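Local coordinates for venom allergen-like (VAL) 4 protein (Schistosoma mansoni, PDB 4P27) that binds lipids as a secreted SCP/TAPS (CAP-superfamily) protein of the parasite, although it lacks the prototypical CAP sequence motifs, at residues N64-G69 and I74-A79. Residues are numbered along the deposited sequence; the frame is centred on the assembly and turned at random.
Sequences NDFIIG and IGQNLA
The ring of F66 reaches past I74 to Q76, and these three residues make most of the contact between segment 64-69, a 3-10 turn running into a loop, and segment 74-79, whose strand begins at G75. The backbone of F66 lies close to that of I74, with 5.8 Å between the two CA atoms. One edge of the ring faces the residue just before the strand: CD2 of F66 lies 3.7 Å from O of I74, which sits near the ring plane, and 4.0 Å from CG2 of I74. Farther out, CE2 of F66 meets CB of Q76 at 3.8 Å, and CZ of F66 comes within 3.7 Å of OE1 of Q76. The amide approaches obliquely, its plane 34° from that of the ring. With chi1 at -171°, CG of Q76 points opposite the backbone N, and the extended chain beyond carries the amide past the ring towards helix 43-54 and strand 133-141. There OE1 accepts a hydrogen bond from Q52 and NE2 gives one to N139, so the amide is fixed at both ends without a hydrogen bond to the loop.

I74 is covered from a second direction by I68. Their CD1 atoms are 4.0 Å apart and the side chains run roughly at right angles, while CG1 of I74 rests 3.5 Å from O of F66. I74 also touches L45 of helix 43-54.

The contact thus packs the loop that follows helix 43-54 against the entry to strand 75-81, an outermost strand of the CAP-domain sheet. No hydrogen bond or salt bridge joins the two segments directly; apolar and van der Waals contacts hold them together, while the carboxylate of D65 forms a salt bridge with R55, just past the end of helix 43-54.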
loop_
_atom_site.group_PDB
_atom_site.type_symbol
_atom_site.label_atom_id
_atom_site.label_comp_id
_atom_site.label_asym_id
_atom_site.label_seq_id
_atom_site.Cartn_x
_atom_site.Cartn_y
_atom_site.Cartn_z
ATOM N N ASN A 64 2.506 17.309 8.298
ATOM C CA ASN A 64 3.675 17.578 7.393
ATOM C C ASN A 64 4.104 16.318 6.528
ATOM O O ASN A 64 4.626 16.433 5.434
ATOM C CB ASN A 64 4.903 18.124 8.215
ATOM C CG ASN A 64 5.964 18.899 7.347
ATOM O OD1 ASN A 64 6.647 19.862 7.814
ATOM N ND2 ASN A 64 6.102 18.493 6.089
ATOM N N ASP A 65 3.914 15.106 7.037
ATOM C CA ASP A 65 4.388 13.943 6.272
ATOM C C ASP A 65 3.500 13.636 5.087
ATOM O O ASP A 65 3.880 12.847 4.225
ATOM C CB ASP A 65 4.438 12.764 7.224
ATOM C CG ASP A 65 5.670 12.871 8.142
ATOM O OD1 ASP A 65 6.681 13.491 7.717
ATOM O OD2 ASP A 65 5.605 12.348 9.231
ATOM N N PHE A 66 2.308 14.244 5.089
ATOM C CA PHE A 66 1.329 14.128 3.990
ATOM C C PHE A 66 1.307 15.279 2.984
ATOM O O PHE A 66 0.485 15.296 2.031
ATOM C CB PHE A 66 -0.077 13.900 4.578
ATOM C CG PHE A 66 -0.191 12.625 5.335
ATOM C CD1 PHE A 66 0.226 12.559 6.679
ATOM C CD2 PHE A 66 -0.673 11.458 4.702
ATOM C CE1 PHE A 66 0.148 11.350 7.387
ATOM C CE2 PHE A 66 -0.786 10.261 5.420
ATOM C CZ PHE A 66 -0.354 10.206 6.758
ATOM N N ILE A 67 2.245 16.204 3.116
ATOM C CA ILE A 67 2.284 17.302 2.150
ATOM C C ILE A 67 3.476 17.060 1.259
ATOM O O ILE A 67 4.582 17.154 1.738
ATOM C CB ILE A 67 2.388 18.694 2.865
ATOM C CG1 ILE A 67 1.212 18.808 3.868
ATOM C CG2 ILE A 67 2.366 19.768 1.762
ATOM C CD1 ILE A 67 1.233 19.957 4.927
ATOM N N ILE A 68 3.274 16.685 -0.004
ATOM C CA ILE A 68 4.377 16.237 -0.816
ATOM C C ILE A 68 4.122 16.868 -2.176
ATOM O O ILE A 68 3.025 16.642 -2.795
ATOM C CB ILE A 68 4.465 14.633 -0.920
ATOM C CG1 ILE A 68 4.592 13.997 0.502
ATOM C CG2 ILE A 68 5.694 14.214 -1.774
ATOM C CD1 ILE A 68 4.536 12.455 0.510
ATOM N N GLY A 69 5.107 17.653 -2.639
ATOM C CA GLY A 69 5.000 18.363 -3.946
ATOM C C GLY A 69 3.649 18.909 -4.133
ATOM O O GLY A 69 3.127 19.490 -3.179
ATOM N N ILE A 74 -2.514 12.170 -0.399
ATOM C CA ILE A 74 -1.431 11.214 -0.212
ATOM C C ILE A 74 -2.024 10.141 0.719
ATOM O O ILE A 74 -2.602 10.487 1.741
ATOM C CB ILE A 74 -0.204 11.898 0.479
ATOM C CG1 ILE A 74 0.517 12.866 -0.501
ATOM C CG2 ILE A 74 0.780 10.834 1.036
ATOM C CD1 ILE A 74 1.199 12.152 -1.701
ATOM N N GLY A 75 -1.874 8.856 0.386
ATOM C CA GLY A 75 -2.151 7.825 1.368
ATOM C C GLY A 75 -0.815 7.298 1.882
ATOM O O GLY A 75 0.201 7.510 1.269
ATOM N N GLN A 76 -0.839 6.492 2.942
ATOM C CA GLN A 76 0.408 6.010 3.551
ATOM C C GLN A 76 0.151 4.659 4.214
ATOM O O GLN A 76 -0.881 4.456 4.842
ATOM C CB GLN A 76 0.931 7.033 4.536
ATOM C CG GLN A 76 2.336 6.724 5.053
ATOM C CD GLN A 76 2.870 7.906 5.867
ATOM O OE1 GLN A 76 2.542 7.993 7.027
ATOM N NE2 GLN A 76 3.534 8.866 5.226
ATOM N N ASN A 77 1.063 3.733 4.029
ATOM C CA ASN A 77 1.039 2.485 4.801
ATOM C C ASN A 77 2.359 2.482 5.598
ATOM O O ASN A 77 3.431 2.873 5.076
ATOM C CB ASN A 77 1.112 1.283 3.825
ATOM C CG ASN A 77 -0.242 0.915 3.243
ATOM O OD1 ASN A 77 -1.247 1.463 3.654
ATOM N ND2 ASN A 77 -0.283 0.021 2.255
ATOM N N LEU A 78 2.286 2.024 6.841
ATOM C CA LEU A 78 3.467 1.954 7.723
ATOM C C LEU A 78 3.671 0.517 8.228
ATOM O O LEU A 78 2.682 -0.304 8.369
ATOM C CB LEU A 78 3.251 2.844 8.952
ATOM C CG LEU A 78 3.008 4.334 8.798
ATOM C CD1 LEU A 78 2.656 4.976 10.170
ATOM C CD2 LEU A 78 4.198 5.042 8.189
ATOM N N ALA A 79 4.935 0.129 8.454
ATOM C CA ALA A 79 5.168 -1.225 9.001
ATOM C C ALA A 79 6.368 -1.146 9.965
ATOM O O ALA A 79 7.280 -0.330 9.773
ATOM C CB ALA A 79 5.380 -2.261 7.926
#